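Long-range contact in listeriolysin O (Listeria monocytogenes, PDB 4CDB), which perforates cholesterol-containing host membranes by binding them, changing conformation and inserting as an oligomeric pore complex: residues 110-118 and 128-136. Sequence-based numbering, arbitrary orientation.
Sequences KRDSLTLSI and NKIVVKNAT. With NA (sodium ion), chain L; NA (sodium ion), chain M.
Ala135 turns its methyl group toward 110-118 and touches two side chains there: CB lies 3.6 Å from Leu114 CD2 and also sits over the centre of one face of the Arg111 guanidinium, 4.2 Å above its plane. The arginine folds back to reach this place, bending at chi2 (-64°) and chi3 (-55°), and its group is held by the carbonyl oxygens of Phe231 (to NE) and Gly90 (to NH2). Ala135 is the centre of an inverse gamma turn, with Thr136 N bonded to Asn134 O; its own carbonyl O binds a sodium ion together with Tyr88 OH and a water that also takes a weak bond from Arg111 NH1. A second sodium ion is bound by Asn134 OD1 at 2.5 Å, beside the Arg111 backbone. From here the two segments pair antiparallel. Val132 N gives Leu114 O a nearly straight bond of 2.9 Å, and Leu114 N returns one to Val132 O; Leu116 and Ile130 repeat the exchange. At the far end Ile118 N donates to Asn128 O over 3.0 Å, while a water links Ile118 O to Asn128 ND2. Asn128 CB rests 3.4 Å from that same Ile118 O. On the face carrying Leu114, Leu116, Ile130 and Val132, Leu114 lies alongside Val132, its CD1 3.9 Å from Val132 CB, and the Leu116 side chain runs obliquely to that of Val132, with CD1 3.9 Å from Val132 CG2. Helix 137-152 packs on Leu116, Ile130 and Val132 through Val140, Ala143 and Leu147, and Thr136 caps its start by accepting from Asn139 N. On the opposite face Thr115 OG1 bonds to Ala5 O of the N-terminal segment. The arrangement is an antiparallel beta hairpin, joined through 114-118 to strand 207-222 of the large antiparallel sheet of this cholesterol-dependent cytolysin.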
loop_
_atom_site.group_PDB
_atom_site.type_symbol
_atom_site.label_atom_id
_atom_site.label_comp_id
_atom_site.label_asym_id
_atom_site.label_seq_id
_atom_site.Cartn_x
_atom_site.Cartn_y
_atom_site.Cartn_z
ATOM N N LYS A 110 -14.391 -29.739 -23.160
ATOM C CA LYS A 110 -14.856 -30.758 -22.230
ATOM C C LYS A 110 -13.694 -31.285 -21.398
ATOM O O LYS A 110 -12.541 -31.259 -21.831
ATOM C CB LYS A 110 -15.555 -31.893 -22.974
ATOM C CG LYS A 110 -16.966 -31.544 -23.424
ATOM C CD LYS A 110 -17.275 -32.170 -24.775
ATOM C CE LYS A 110 -18.778 -32.278 -25.008
ATOM N NZ LYS A 110 -19.079 -32.883 -26.338
ATOM N N ARG A 111 -14.008 -31.760 -20.197
ATOM C CA ARG A 111 -12.985 -32.096 -19.218
ATOM C C ARG A 111 -13.006 -33.571 -18.845
ATOM O O ARG A 111 -14.040 -34.231 -18.944
ATOM C CB ARG A 111 -13.184 -31.251 -17.958
ATOM C CG ARG A 111 -13.155 -29.752 -18.203
ATOM C CD ARG A 111 -11.787 -29.312 -18.691
ATOM N NE ARG A 111 -10.738 -29.721 -17.761
ATOM C CZ ARG A 111 -10.398 -29.044 -16.670
ATOM N NH1 ARG A 111 -11.018 -27.913 -16.369
ATOM N NH2 ARG A 111 -9.437 -29.499 -15.881
ATOM N N ASP A 112 -11.856 -34.083 -18.417
ATOM C CA ASP A 112 -11.785 -35.422 -17.849
ATOM C C ASP A 112 -11.899 -35.299 -16.330
ATOM O O ASP A 112 -12.578 -34.404 -15.826
ATOM C CB ASP A 112 -10.481 -36.114 -18.252
ATOM C CG ASP A 112 -10.590 -37.635 -18.243
ATOM O OD1 ASP A 112 -11.440 -38.180 -17.507
ATOM O OD2 ASP A 112 -9.812 -38.285 -18.973
ATOM N N SER A 113 -11.229 -36.185 -15.601
ATOM C CA SER A 113 -11.312 -36.185 -14.144
ATOM C C SER A 113 -10.113 -35.508 -13.486
ATOM O O SER A 113 -9.042 -35.400 -14.085
ATOM C CB SER A 113 -11.452 -37.615 -13.616
ATOM O OG SER A 113 -10.309 -38.385 -13.944
ATOM N N LEU A 114 -10.311 -35.047 -12.255
ATOM C CA LEU A 114 -9.223 -34.521 -11.433
ATOM C C LEU A 114 -9.470 -34.805 -9.954
ATOM O O LEU A 114 -10.593 -35.118 -9.553
ATOM C CB LEU A 114 -9.009 -33.019 -11.675
ATOM C CG LEU A 114 -10.175 -32.025 -11.611
ATOM C CD1 LEU A 114 -10.693 -31.803 -10.194
ATOM C CD2 LEU A 114 -9.752 -30.700 -12.226
ATOM N N THR A 115 -8.419 -34.699 -9.146
ATOM C CA THR A 115 -8.560 -34.873 -7.706
ATOM C C THR A 115 -8.369 -33.540 -6.996
ATOM O O THR A 115 -7.355 -32.865 -7.186
ATOM C CB THR A 115 -7.551 -35.895 -7.143
ATOM O OG1 THR A 115 -7.744 -37.162 -7.780
ATOM C CG2 THR A 115 -7.739 -36.061 -5.640
ATOM N N LEU A 116 -9.354 -33.164 -6.186
ATOM C CA LEU A 116 -9.259 -31.960 -5.368
ATOM C C LEU A 116 -8.824 -32.319 -3.953
ATOM O O LEU A 116 -9.192 -33.370 -3.426
ATOM C CB LEU A 116 -10.601 -31.230 -5.322
ATOM C CG LEU A 116 -11.069 -30.601 -6.633
ATOM C CD1 LEU A 116 -12.427 -29.942 -6.448
ATOM C CD2 LEU A 116 -10.043 -29.596 -7.147
ATOM N N SER A 117 -8.033 -31.442 -3.346
ATOM C CA SER A 117 -7.573 -31.639 -1.978
ATOM C C SER A 117 -7.660 -30.340 -1.181
ATOM O O SER A 117 -7.394 -29.259 -1.714
ATOM C CB SER A 117 -6.141 -32.175 -1.967
ATOM O OG SER A 117 -5.621 -32.214 -0.653
ATOM N N ILE A 118 -8.037 -30.449 0.090
ATOM C CA ILE A 118 -8.206 -29.278 0.948
ATOM C C ILE A 118 -7.226 -29.334 2.120
ATOM O O ILE A 118 -6.866 -30.420 2.581
ATOM C CB ILE A 118 -9.668 -29.161 1.449
ATOM C CG1 ILE A 118 -9.962 -27.749 1.967
ATOM C CG2 ILE A 118 -9.977 -30.220 2.511
ATOM C CD1 ILE A 118 -11.441 -27.471 2.155
ATOM N N ASN A 128 -9.153 -35.674 3.068
ATOM C CA ASN A 128 -9.008 -34.348 2.468
ATOM C C ASN A 128 -9.078 -34.330 0.937
ATOM O O ASN A 128 -8.913 -33.280 0.320
ATOM C CB ASN A 128 -7.724 -33.664 2.957
ATOM C CG ASN A 128 -6.477 -34.507 2.724
ATOM O OD1 ASN A 128 -6.467 -35.409 1.888
ATOM N ND2 ASN A 128 -5.415 -34.208 3.465
ATOM N N LYS A 129 -9.333 -35.486 0.332
ATOM C CA LYS A 129 -9.352 -35.595 -1.125
ATOM C C LYS A 129 -10.709 -36.043 -1.657
ATOM O O LYS A 129 -11.480 -36.689 -0.949
ATOM C CB LYS A 129 -8.266 -36.566 -1.600
ATOM C CG LYS A 129 -6.861 -36.212 -1.142
ATOM C CD LYS A 129 -5.865 -37.290 -1.545
ATOM C CE LYS A 129 -4.509 -37.061 -0.892
ATOM N NZ LYS A 129 -3.960 -35.712 -1.195
ATOM N N ILE A 130 -10.987 -35.704 -2.913
ATOM C CA ILE A 130 -12.201 -36.159 -3.588
ATOM C C ILE A 130 -12.028 -36.121 -5.109
ATOM O O ILE A 130 -11.456 -35.176 -5.656
ATOM C CB ILE A 130 -13.448 -35.343 -3.152
ATOM C CG1 ILE A 130 -14.718 -35.896 -3.808
ATOM C CG2 ILE A 130 -13.267 -33.862 -3.460
ATOM C CD1 ILE A 130 -15.986 -35.183 -3.380
ATOM N N VAL A 131 -12.506 -37.162 -5.784
ATOM C CA VAL A 131 -12.411 -37.243 -7.236
ATOM C C VAL A 131 -13.602 -36.557 -7.904
ATOM O O VAL A 131 -14.752 -36.804 -7.543
ATOM C CB VAL A 131 -12.337 -38.709 -7.709
ATOM C CG1 VAL A 131 -12.213 -38.774 -9.222
ATOM C CG2 VAL A 131 -11.165 -39.416 -7.054
ATOM N N VAL A 132 -13.315 -35.685 -8.865
ATOM C CA VAL A 132 -14.351 -35.059 -9.678
ATOM C C VAL A 132 -14.292 -35.659 -11.074
ATOM O O VAL A 132 -13.302 -35.485 -11.781
ATOM C CB VAL A 132 -14.140 -33.540 -9.787
ATOM C CG1 VAL A 132 -15.279 -32.901 -10.572
ATOM C CG2 VAL A 132 -14.028 -32.924 -8.407
ATOM N N LYS A 133 -15.348 -36.366 -11.467
ATOM C CA LYS A 133 -15.371 -37.080 -12.745
ATOM C C LYS A 133 -15.357 -36.147 -13.956
ATOM O O LYS A 133 -14.531 -36.300 -14.857
ATOM C CB LYS A 133 -16.572 -38.028 -12.810
ATOM C CG LYS A 133 -16.221 -39.488 -12.554
ATOM C CD LYS A 133 -15.292 -39.634 -11.357
ATOM C CE LYS A 133 -14.923 -41.087 -11.109
ATOM N NZ LYS A 133 -16.100 -41.886 -10.672
ATOM N N ASN A 134 -16.278 -35.191 -13.978
ATOM C CA ASN A 134 -16.305 -34.179 -15.027
ATOM C C ASN A 134 -16.071 -32.791 -14.444
ATOM O O ASN A 134 -16.975 -32.187 -13.870
ATOM C CB ASN A 134 -17.629 -34.221 -15.791
ATOM C CG ASN A 134 -17.642 -33.282 -16.983
ATOM O OD1 ASN A 134 -16.590 -32.889 -17.489
ATOM N ND2 ASN A 134 -18.836 -32.919 -17.437
ATOM N N ALA A 135 -14.852 -32.288 -14.608
ATOM C CA ALA A 135 -14.424 -31.064 -13.938
ATOM C C ALA A 135 -15.001 -29.778 -14.532
ATOM O O ALA A 135 -14.259 -28.923 -15.015
ATOM C CB ALA A 135 -12.906 -30.993 -13.904
ATOM N N THR A 136 -16.322 -29.638 -14.487
ATOM C CA THR A 136 -16.957 -28.377 -14.852
ATOM C C THR A 136 -16.942 -27.442 -13.649
ATOM O O THR A 136 -16.568 -27.851 -12.548
ATOM C CB THR A 136 -18.413 -28.583 -15.307
ATOM O OG1 THR A 136 -19.156 -29.220 -14.260
ATOM C CG2 THR A 136 -18.467 -29.444 -16.562
HETATM NA NA NA L . -16.580 -31.309 -19.443
HETATM NA NA NA M . -13.913 -26.486 -16.530
HETATM O O HOH W 1 -11.863 -25.446 -18.402
HETATM O O HOH W 2 -6.271 -31.504 4.939
#